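Long-range contacts in titin (Homo sapiens, PDB 5JDD), which forms giant filaments of the muscle sarcomere, where its I-band chain of immunoglobulin domains probably acts as a molecular spring: residues N99-T105 / T172-I178; E198-E204 / K229-S233; S207-N213 / A245-A251. All coordinates share one frame; numbering follows the deposited sequence.

Contact 1. Residues N99-T105 / T172-I178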
loop_
_atom_site.group_PDB
_atom_site.type_symbol
_atom_site.label_atom_id
_atom_site.label_comp_id
_atom_site.label_asym_id
_atom_site.label_seq_id
_atom_site.Cartn_x
_atom_site.Cartn_y
_atom_site.Cartn_z
ATOM N N ASN A 99 -9.687 6.306 4.184
ATOM C CA ASN A 99 -9.828 5.911 5.582
ATOM C C ASN A 99 -10.823 4.766 5.675
ATOM O O ASN A 99 -11.883 4.802 5.035
ATOM C CB ASN A 99 -10.360 7.067 6.429
ATOM C CG ASN A 99 -9.437 8.266 6.443
ATOM O OD1 ASN A 99 -8.216 8.144 6.300
ATOM N ND2 ASN A 99 -10.023 9.448 6.623
ATOM N N ILE A 100 -10.504 3.765 6.490
ATOM C CA ILE A 100 -11.364 2.593 6.621
ATOM C C ILE A 100 -11.568 2.136 8.061
ATOM O O ILE A 100 -10.700 2.344 8.910
ATOM C CB ILE A 100 -10.808 1.411 5.824
ATOM C CG1 ILE A 100 -9.322 1.222 6.132
ATOM C CG2 ILE A 100 -11.044 1.623 4.330
ATOM C CD1 ILE A 100 -8.718 -0.049 5.542
ATOM N N GLU A 101 -12.727 1.524 8.319
ATOM C CA GLU A 101 -13.012 0.822 9.561
ATOM C C GLU A 101 -13.164 -0.648 9.220
ATOM O O GLU A 101 -13.907 -0.996 8.294
ATOM C CB GLU A 101 -14.319 1.298 10.181
ATOM C CG GLU A 101 -14.333 2.723 10.661
ATOM C CD GLU A 101 -15.601 3.003 11.439
ATOM O OE1 GLU A 101 -16.490 2.122 11.433
ATOM O OE2 GLU A 101 -15.706 4.079 12.058
ATOM N N VAL A 102 -12.475 -1.509 9.968
ATOM C CA VAL A 102 -12.461 -2.943 9.698
ATOM C C VAL A 102 -12.646 -3.688 11.009
ATOM O O VAL A 102 -11.957 -3.396 11.991
ATOM C CB VAL A 102 -11.115 -3.378 9.090
ATOM C CG1 VAL A 102 -11.118 -4.867 8.825
ATOM C CG2 VAL A 102 -10.858 -2.647 7.787
ATOM N N PRO A 103 -13.573 -4.661 11.049
ATOM C CA PRO A 103 -13.716 -5.425 12.295
ATOM C C PRO A 103 -12.453 -6.210 12.613
ATOM O O PRO A 103 -11.808 -6.740 11.687
ATOM C CB PRO A 103 -14.860 -6.398 11.987
ATOM C CG PRO A 103 -15.641 -5.714 10.906
ATOM C CD PRO A 103 -14.622 -4.984 10.067
ATOM N N GLU A 104 -12.125 -6.305 13.899
ATOM C CA GLU A 104 -10.982 -7.108 14.313
ATOM C C GLU A 104 -11.097 -8.524 13.761
ATOM O O GLU A 104 -12.202 -9.065 13.612
ATOM C CB GLU A 104 -10.816 -7.112 15.835
ATOM C CG GLU A 104 -12.036 -7.593 16.569
ATOM C CD GLU A 104 -11.892 -7.553 18.090
ATOM O OE1 GLU A 104 -12.932 -7.592 18.770
ATOM O OE2 GLU A 104 -10.752 -7.508 18.615
ATOM N N THR A 105 -9.925 -9.091 13.456
ATOM C CA THR A 105 -9.721 -10.396 12.796
ATOM C C THR A 105 -9.883 -10.383 11.272
ATOM O O THR A 105 -9.445 -11.316 10.589
ATOM C CB THR A 105 -10.543 -11.583 13.398
ATOM O OG1 THR A 105 -11.895 -11.542 12.915
ATOM C CG2 THR A 105 -10.506 -11.578 14.934
ATOM N N THR A 172 -6.195 6.506 7.500
ATOM C CA THR A 172 -6.246 5.822 8.785
ATOM C C THR A 172 -7.033 4.527 8.734
ATOM O O THR A 172 -8.003 4.396 7.981
ATOM C CB THR A 172 -6.875 6.693 9.874
ATOM O OG1 THR A 172 -8.238 6.981 9.533
ATOM C CG2 THR A 172 -6.092 7.978 10.029
ATOM N N LEU A 173 -6.593 3.574 9.542
ATOM C CA LEU A 173 -7.318 2.339 9.803
ATOM C C LEU A 173 -7.829 2.405 11.230
ATOM O O LEU A 173 -7.069 2.701 12.166
ATOM C CB LEU A 173 -6.393 1.130 9.663
ATOM C CG LEU A 173 -6.970 -0.201 10.163
ATOM C CD1 LEU A 173 -8.197 -0.599 9.374
ATOM C CD2 LEU A 173 -5.920 -1.289 10.058
ATOM N N THR A 174 -9.122 2.153 11.395
ATOM C CA THR A 174 -9.718 1.971 12.704
ATOM C C THR A 174 -10.243 0.543 12.799
ATOM O O THR A 174 -11.146 0.169 12.066
ATOM C CB THR A 174 -10.878 2.952 12.914
ATOM O OG1 THR A 174 -10.412 4.298 12.706
ATOM C CG2 THR A 174 -11.449 2.812 14.312
ATOM N N VAL A 175 -9.651 -0.258 13.675
ATOM C CA VAL A 175 -10.078 -1.641 13.869
ATOM C C VAL A 175 -11.171 -1.688 14.937
ATOM O O VAL A 175 -10.957 -1.270 16.075
ATOM C CB VAL A 175 -8.894 -2.528 14.253
ATOM C CG1 VAL A 175 -9.348 -3.978 14.432
ATOM C CG2 VAL A 175 -7.830 -2.448 13.174
ATOM N N THR A 176 -12.343 -2.177 14.551
ATOM C CA THR A 176 -13.530 -2.089 15.395
ATOM C C THR A 176 -13.810 -3.388 16.145
ATOM O O THR A 176 -13.468 -4.479 15.677
ATOM C CB THR A 176 -14.756 -1.672 14.561
ATOM O OG1 THR A 176 -14.900 -2.569 13.459
ATOM C CG2 THR A 176 -14.586 -0.249 14.035
ATOM N N PRO A 177 -14.425 -3.285 17.326
ATOM C CA PRO A 177 -14.570 -4.459 18.192
ATOM C C PRO A 177 -15.706 -5.381 17.782
ATOM O O PRO A 177 -16.796 -4.908 17.441
ATOM C CB PRO A 177 -14.870 -3.842 19.564
ATOM C CG PRO A 177 -15.532 -2.538 19.241
ATOM C CD PRO A 177 -14.820 -2.038 18.007
ATOM N N ILE A 178 -15.458 -6.688 17.797
ATOM C CA ILE A 178 -16.553 -7.633 17.634
ATOM C C ILE A 178 -17.484 -7.534 18.834
ATOM O O ILE A 178 -17.039 -7.403 19.977
ATOM C CB ILE A 178 -16.034 -9.067 17.470
ATOM C CG1 ILE A 178 -15.277 -9.175 16.145
ATOM C CG2 ILE A 178 -17.200 -10.089 17.527
ATOM C CD1 ILE A 178 -14.373 -10.366 16.065
HETATM O O HOH W 1 -10.270 5.049 9.978
HETATM O O HOH W 2 -14.389 -7.103 20.925
#
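I100, V102 and L173 meet on one face of a parallel strand pair. The CD1 methyl of L173 touches both of the others, 3.7 Å from V102 CG2 and 3.9 Å from I100 CG1. Leucine suits this place because its branch lies one carbon further out and can reach across to two beta-branched neighbours. V175 continues the same face, its CG1 lying 3.5 Å from the CA of E104. A108 and F110 of strand 108-114 cover I100, V102 and L173, so this is the side turned into the domain. On the other face E101 runs alongside T174, its CG near the threonine CB; glutamate and threonine suit a face where both are exposed. T176 flanks the P103 ring there, and proline, with no N-H to give, suits the strand's end, with Y203 of the next domain packing on it. Between the faces, backbone bonds alternate from I100 N to E104 N.

Side chains close both ends. N99 takes the backbone N of T172 on OD1 at 2.9 Å, standing in for a main-chain carbonyl. E104 does more: its chi1 of 57° directs the otherwise extended side chain across to I178, CG meeting CG1 at 3.6 Å. Its OE1 accepts I178 N at 2.9 Å, on the anti side of the carboxylate. A water joins OE1 to I178 O, and a weak bond comes from K253 N of the following domain. The parallel pairing of strand 100-103 with the last strand is that of strands A' and G in an I-set immunoglobulin domain, here ending at the interdomain linker.

Contact 2. Residues E198-E204 / K229-S233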
loop_
_atom_site.group_PDB
_atom_site.type_symbol
_atom_site.label_atom_id
_atom_site.label_comp_id
_atom_site.label_asym_id
_atom_site.label_seq_id
_atom_site.Cartn_x
_atom_site.Cartn_y
_atom_site.Cartn_z
ATOM N N GLU A 198 -25.131 -21.791 20.656
ATOM C CA GLU A 198 -25.181 -20.806 19.566
ATOM C C GLU A 198 -24.906 -19.392 20.071
ATOM O O GLU A 198 -25.393 -19.003 21.134
ATOM C CB GLU A 198 -26.557 -20.812 18.895
ATOM C CG GLU A 198 -27.010 -22.150 18.346
ATOM C CD GLU A 198 -28.388 -22.079 17.715
ATOM O OE1 GLU A 198 -28.477 -21.723 16.521
ATOM O OE2 GLU A 198 -29.381 -22.375 18.416
ATOM N N VAL A 199 -24.112 -18.646 19.304
ATOM C CA VAL A 199 -23.912 -17.221 19.554
ATOM C C VAL A 199 -24.148 -16.468 18.271
ATOM O O VAL A 199 -23.979 -17.008 17.182
ATOM C CB VAL A 199 -22.476 -16.863 19.985
ATOM C CG1 VAL A 199 -22.217 -17.281 21.389
ATOM C CG2 VAL A 199 -21.457 -17.479 19.038
ATOM N N THR A 200 -24.569 -15.218 18.397
ATOM C CA THR A 200 -24.684 -14.358 17.228
ATOM C C THR A 200 -23.768 -13.169 17.442
ATOM O O THR A 200 -23.687 -12.638 18.556
ATOM C CB THR A 200 -26.130 -13.900 16.986
ATOM O OG1 THR A 200 -26.972 -15.058 16.882
ATOM C CG2 THR A 200 -26.222 -13.096 15.694
ATOM N N VAL A 201 -23.040 -12.793 16.397
ATOM C CA VAL A 201 -22.123 -11.648 16.454
ATOM C C VAL A 201 -22.577 -10.554 15.497
ATOM O O VAL A 201 -23.512 -10.751 14.716
ATOM C CB VAL A 201 -20.671 -12.047 16.127
ATOM C CG1 VAL A 201 -20.133 -13.019 17.180
ATOM C CG2 VAL A 201 -20.579 -12.672 14.733
ATOM N N ASN A 202 -21.923 -9.396 15.547
ATOM C CA ASN A 202 -22.338 -8.269 14.713
ATOM C C ASN A 202 -21.719 -8.188 13.313
ATOM O O ASN A 202 -22.193 -7.424 12.473
ATOM C CB ASN A 202 -22.152 -6.938 15.462
ATOM C CG ASN A 202 -20.704 -6.665 15.864
ATOM O OD1 ASN A 202 -19.870 -7.572 15.934
ATOM N ND2 ASN A 202 -20.410 -5.402 16.157
ATOM N N TYR A 203 -20.662 -8.956 13.060
ATOM C CA TYR A 203 -19.963 -8.888 11.780
ATOM C C TYR A 203 -19.773 -10.256 11.152
ATOM O O TYR A 203 -19.472 -11.235 11.839
ATOM C CB TYR A 203 -18.577 -8.255 11.945
ATOM C CG TYR A 203 -18.544 -6.838 12.468
ATOM C CD1 TYR A 203 -19.144 -5.799 11.761
ATOM C CD2 TYR A 203 -17.858 -6.528 13.632
ATOM C CE1 TYR A 203 -19.090 -4.484 12.226
ATOM C CE2 TYR A 203 -17.793 -5.224 14.106
ATOM C CZ TYR A 203 -18.416 -4.205 13.403
ATOM O OH TYR A 203 -18.354 -2.905 13.868
ATOM N N GLU A 204 -19.914 -10.309 9.832
ATOM C CA GLU A 204 -19.657 -11.532 9.091
ATOM C C GLU A 204 -18.157 -11.676 8.861
ATOM O O GLU A 204 -17.445 -10.668 8.757
ATOM C CB GLU A 204 -20.385 -11.468 7.748
ATOM C CG GLU A 204 -20.366 -12.754 6.964
ATOM C CD GLU A 204 -21.479 -12.818 5.941
ATOM O OE1 GLU A 204 -21.457 -12.009 4.988
ATOM O OE2 GLU A 204 -22.374 -13.678 6.098
ATOM N N LYS A 229 -24.653 -17.348 8.498
ATOM C CA LYS A 229 -24.788 -15.898 8.593
ATOM C C LYS A 229 -23.929 -15.371 9.742
ATOM O O LYS A 229 -22.712 -15.551 9.756
ATOM C CB LYS A 229 -26.253 -15.463 8.778
ATOM C CG LYS A 229 -27.231 -15.952 7.703
ATOM C CD LYS A 229 -26.586 -16.162 6.323
ATOM C CE LYS A 229 -26.369 -14.866 5.542
ATOM N NZ LYS A 229 -25.220 -14.063 6.048
ATOM N N LEU A 230 -24.573 -14.718 10.700
ATOM C CA LEU A 230 -23.849 -14.136 11.819
ATOM C C LEU A 230 -23.885 -15.026 13.055
ATOM O O LEU A 230 -23.491 -14.598 14.141
ATOM C CB LEU A 230 -24.442 -12.773 12.154
ATOM C CG LEU A 230 -24.424 -11.777 11.004
ATOM C CD1 LEU A 230 -25.242 -10.542 11.349
ATOM C CD2 LEU A 230 -22.997 -11.399 10.710
ATOM N N THR A 231 -24.350 -16.265 12.898
ATOM C CA THR A 231 -24.453 -17.183 14.022
ATOM C C THR A 231 -23.406 -18.297 13.935
ATOM O O THR A 231 -23.181 -18.872 12.868
ATOM C CB THR A 231 -25.870 -17.779 14.118
ATOM O OG1 THR A 231 -26.813 -16.713 14.288
ATOM C CG2 THR A 231 -25.983 -18.742 15.292
ATOM N N HIS A 232 -22.764 -18.578 15.062
ATOM C CA HIS A 232 -21.757 -19.622 15.146
ATOM C C HIS A 232 -22.242 -20.639 16.159
ATOM O O HIS A 232 -22.727 -20.277 17.236
ATOM C CB HIS A 232 -20.419 -19.024 15.575
ATOM C CG HIS A 232 -19.943 -17.934 14.667
ATOM N ND1 HIS A 232 -19.257 -18.191 13.499
ATOM C CD2 HIS A 232 -20.111 -16.590 14.717
ATOM C CE1 HIS A 232 -18.992 -17.049 12.887
ATOM N NE2 HIS A 232 -19.506 -16.063 13.603
ATOM N N SER A 233 -22.135 -21.911 15.803
ATOM C CA SER A 233 -22.670 -22.980 16.640
ATOM C C SER A 233 -21.611 -24.007 17.012
ATOM O O SER A 233 -20.647 -24.222 16.275
ATOM C CB SER A 233 -23.841 -23.680 15.943
ATOM O OG SER A 233 -23.429 -24.267 14.723
HETATM O O HOH W 3 -19.509 -13.967 11.714
HETATM O O HOH W 4 -21.327 -15.797 7.686
#
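L230 packs against the bend at V201-E204, where strand B of an I-set immunoglobulin sandwich ends and its antiparallel neighbour, strand E, begins. Its CB is directed at the other segment, 3.4 Å from V201 O, while the CD2 methyl reaches E204 N at 3.4 Å and the carbonyl carbon of Y203. A branched apolar side chain can thus lie along a turning backbone, while its own carbonyl O accepts V201 N at 2.9 Å.

H232 is buried on the face it shares with V199, away from that of T200 and T231. Its backbone exchanges two hydrogen bonds with V199, and the V201 CG2 methyl also reaches the imidazole, at its edge and in the ring plane, 3.7 Å from NE2. Histidine suits this half-polar position because it offers a nitrogen on each side: ND1 bonds T227 OG1, while the ring also meets that of Y208.

E204 reaches K229 at the exposed end of the contact. The lysine chain is bent at three torsions, curling its ammonium back, and NZ forms a salt bridge with E204 OE2 at 2.9 Å whose hydrogen-bond geometry is weak. Further in, one water donates to Y203 O at 2.7 Å and lies 2.8 Å from H232 NE2.

Contact 3. Residues S207-N213 / A245-A251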
loop_
_atom_site.group_PDB
_atom_site.type_symbol
_atom_site.label_atom_id
_atom_site.label_comp_id
_atom_site.label_asym_id
_atom_site.label_seq_id
_atom_site.Cartn_x
_atom_site.Cartn_y
_atom_site.Cartn_z
ATOM N N SER A 207 -12.954 -14.332 12.716
ATOM C CA SER A 207 -12.332 -15.561 13.179
ATOM C C SER A 207 -12.729 -15.819 14.623
ATOM O O SER A 207 -12.953 -14.883 15.404
ATOM C CB SER A 207 -10.813 -15.484 13.056
ATOM O OG SER A 207 -10.429 -15.408 11.693
ATOM N N TYR A 208 -12.810 -17.087 14.986
ATOM C CA TYR A 208 -13.266 -17.450 16.317
ATOM C C TYR A 208 -12.663 -18.773 16.760
ATOM O O TYR A 208 -12.080 -19.511 15.962
ATOM C CB TYR A 208 -14.795 -17.586 16.323
ATOM C CG TYR A 208 -15.279 -18.773 15.510
ATOM C CD1 TYR A 208 -15.445 -20.017 16.104
ATOM C CD2 TYR A 208 -15.547 -18.652 14.144
ATOM C CE1 TYR A 208 -15.865 -21.108 15.371
ATOM C CE2 TYR A 208 -15.980 -19.749 13.401
ATOM C CZ TYR A 208 -16.137 -20.970 14.028
ATOM O OH TYR A 208 -16.558 -22.096 13.342
ATOM N N LYS A 209 -12.847 -19.078 18.040
ATOM C CA LYS A 209 -12.575 -20.416 18.553
ATOM C C LYS A 209 -13.520 -20.713 19.705
ATOM O O LYS A 209 -14.171 -19.815 20.258
ATOM C CB LYS A 209 -11.125 -20.558 19.012
ATOM C CG LYS A 209 -10.785 -19.690 20.189
ATOM C CD LYS A 209 -9.277 -19.638 20.412
ATOM C CE LYS A 209 -8.947 -18.630 21.504
ATOM N NZ LYS A 209 -7.475 -18.497 21.714
ATOM N N TRP A 210 -13.609 -21.984 20.053
ATOM C CA TRP A 210 -14.392 -22.410 21.200
ATOM C C TRP A 210 -13.485 -23.074 22.209
ATOM O O TRP A 210 -12.549 -23.796 21.830
ATOM C CB TRP A 210 -15.449 -23.421 20.770
ATOM C CG TRP A 210 -16.540 -22.869 19.889
ATOM C CD1 TRP A 210 -16.492 -22.687 18.530
ATOM C CD2 TRP A 210 -17.852 -22.461 20.301
ATOM N NE1 TRP A 210 -17.695 -22.180 18.079
ATOM C CE2 TRP A 210 -18.546 -22.044 19.146
ATOM C CE3 TRP A 210 -18.510 -22.414 21.538
ATOM C CZ2 TRP A 210 -19.868 -21.573 19.189
ATOM C CZ3 TRP A 210 -19.829 -21.948 21.580
ATOM C CH2 TRP A 210 -20.491 -21.542 20.411
ATOM N N LEU A 211 -13.755 -22.830 23.488
ATOM C CA LEU A 211 -12.990 -23.443 24.565
ATOM C C LEU A 211 -13.889 -24.298 25.427
ATOM O O LEU A 211 -15.067 -23.967 25.647
ATOM C CB LEU A 211 -12.371 -22.369 25.467
ATOM C CG LEU A 211 -11.687 -21.169 24.800
ATOM C CD1 LEU A 211 -11.180 -20.181 25.856
ATOM C CD2 LEU A 211 -10.543 -21.621 23.900
ATOM N N LYS A 212 -13.317 -25.385 25.939
ATOM C CA LYS A 212 -13.951 -26.230 26.947
ATOM C C LYS A 212 -13.087 -26.121 28.193
ATOM O O LYS A 212 -11.920 -26.522 28.175
ATOM C CB LYS A 212 -14.023 -27.679 26.462
ATOM C CG LYS A 212 -14.592 -28.658 27.497
ATOM C CD LYS A 212 -14.496 -30.079 26.993
ATOM C CE LYS A 212 -15.116 -31.059 27.983
ATOM N NZ LYS A 212 -14.954 -32.446 27.438
ATOM N N ASN A 213 -13.648 -25.558 29.259
ATOM C CA ASN A 213 -12.864 -25.224 30.450
ATOM C C ASN A 213 -11.540 -24.532 30.103
ATOM O O ASN A 213 -10.487 -24.876 30.637
ATOM C CB ASN A 213 -12.631 -26.464 31.321
ATOM C CG ASN A 213 -13.918 -27.071 31.817
ATOM O OD1 ASN A 213 -14.899 -26.363 32.047
ATOM N ND2 ASN A 213 -13.923 -28.392 31.990
ATOM N N ALA A 245 -19.313 -29.198 31.335
ATOM C CA ALA A 245 -18.182 -28.284 31.396
ATOM C C ALA A 245 -18.656 -26.882 31.086
ATOM O O ALA A 245 -19.819 -26.673 30.722
ATOM C CB ALA A 245 -17.122 -28.707 30.368
ATOM N N ASP A 246 -17.749 -25.923 31.208
ATOM C CA ASP A 246 -18.040 -24.558 30.804
ATOM C C ASP A 246 -17.479 -24.333 29.407
ATOM O O ASP A 246 -16.314 -24.649 29.135
ATOM C CB ASP A 246 -17.409 -23.547 31.761
ATOM C CG ASP A 246 -17.956 -23.640 33.161
ATOM O OD1 ASP A 246 -19.105 -24.100 33.333
ATOM O OD2 ASP A 246 -17.221 -23.253 34.093
ATOM N N TYR A 247 -18.304 -23.776 28.528
ATOM C CA TYR A 247 -17.899 -23.547 27.152
ATOM C C TYR A 247 -17.823 -22.065 26.866
ATOM O O TYR A 247 -18.686 -21.297 27.310
ATOM C CB TYR A 247 -18.874 -24.249 26.203
ATOM C CG TYR A 247 -18.752 -25.743 26.298
ATOM C CD1 TYR A 247 -19.430 -26.463 27.281
ATOM C CD2 TYR A 247 -17.915 -26.434 25.439
ATOM C CE1 TYR A 247 -19.283 -27.849 27.387
ATOM C CE2 TYR A 247 -17.785 -27.822 25.521
ATOM C CZ TYR A 247 -18.462 -28.515 26.507
ATOM O OH TYR A 247 -18.316 -29.882 26.606
ATOM N N THR A 248 -16.780 -21.663 26.135
ATOM C CA THR A 248 -16.561 -20.256 25.837
ATOM C C THR A 248 -16.381 -20.055 24.340
ATOM O O THR A 248 -15.581 -20.738 23.696
ATOM C CB THR A 248 -15.313 -19.710 26.553
ATOM O OG1 THR A 248 -15.440 -19.916 27.968
ATOM C CG2 THR A 248 -15.135 -18.219 26.276
ATOM N N PHE A 249 -17.136 -19.115 23.788
ATOM C CA PHE A 249 -16.916 -18.665 22.428
ATOM C C PHE A 249 -16.013 -17.447 22.507
ATOM O O PHE A 249 -16.264 -16.543 23.318
ATOM C CB PHE A 249 -18.253 -18.304 21.780
ATOM C CG PHE A 249 -18.118 -17.624 20.448
ATOM C CD1 PHE A 249 -17.975 -18.368 19.283
ATOM C CD2 PHE A 249 -18.164 -16.243 20.362
ATOM C CE1 PHE A 249 -17.869 -17.734 18.045
ATOM C CE2 PHE A 249 -18.045 -15.604 19.133
ATOM C CZ PHE A 249 -17.902 -16.354 17.970
ATOM N N VAL A 250 -14.970 -17.426 21.677
ATOM C CA VAL A 250 -14.023 -16.316 21.649
ATOM C C VAL A 250 -13.870 -15.773 20.239
ATOM O O VAL A 250 -13.577 -16.522 19.318
ATOM C CB VAL A 250 -12.626 -16.757 22.113
ATOM C CG1 VAL A 250 -11.644 -15.583 22.054
ATOM C CG2 VAL A 250 -12.677 -17.345 23.512
ATOM N N ALA A 251 -14.058 -14.468 20.066
ATOM C CA ALA A 251 -13.804 -13.838 18.775
ATOM C C ALA A 251 -13.226 -12.462 19.007
ATOM O O ALA A 251 -13.905 -11.599 19.567
ATOM C CB ALA A 251 -15.082 -13.731 17.963
HETATM O O HOH W 5 -17.041 -31.856 25.341
#
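The central C-F strand pair of an immunoglobulin sandwich brings W210 and F249 together within an aromatic cluster. They form a T-shaped stack in which the edge of F249 is turned to the face of the indole, with planes at 68° and centroids (six-membered ring) 5.3 Å apart. F249 CB also stands over that face as a CH-pi contact, 4.1 Å from the same centroid. The F249 side chain swings away from its own nitrogen (chi1 171°), which brings CE1 against Y208 CB at 3.5 Å; the planes of these two rings differ by only 24°, but they are strongly offset, with little face-on overlap. Such broad rings suit the inner face, where W210 meets F197 and L234 of the opposing sheet and F249 meets V199 and V201.

On the other face L211 CD1 rests 4.0 Å from V250 CG2, and K209 lies alongside V250, its methylenes touching the valine (CG to CB 4.0 Å), letting an exposed lysine pack apolar carbons.

Near the far end, K212 runs beside Y247, its CE 3.7 Å from the phenol OH. The Y247 hydroxyl bonds D243 O, K212 NZ bonds G242 O, and a water joins the two side-chain ends. N213 finishes the pairing by gripping D246 twice: its N bonds D246 O at 2.8 Å and its OD1 takes D246 N at 3.0 Å. Asparagine fits because it tolerates its left-handed backbone and supplies a carbonyl. The core tryptophan on strand C and the tyrosine corner on strand F are hallmarks of the immunoglobulin fold.

Overall arrangement
Contacts 2 and 3 belong to one domain and hold its two sheets: 198-204/229-233 pairs strands of one, 207-213/245-251 those of the other. They meet in the interior, where the W210 ring lies against the H232-S233 backbone. Contact 1 lies in the preceding domain, at an edge of its sheet and beside the linker. Its far end touches both others, P177 O lying against the Y203 ring and T105 OG1 probably bonding S207 N. All three are partly buried: contact 3 places the rings of W210, Y247 and F249 in the core, contact 2 has V199, V201 and H232 inside but an exposed E204-K229 salt bridge, and contact 1 buries V102, L173 and E104 while E101 and T174 stay exposed.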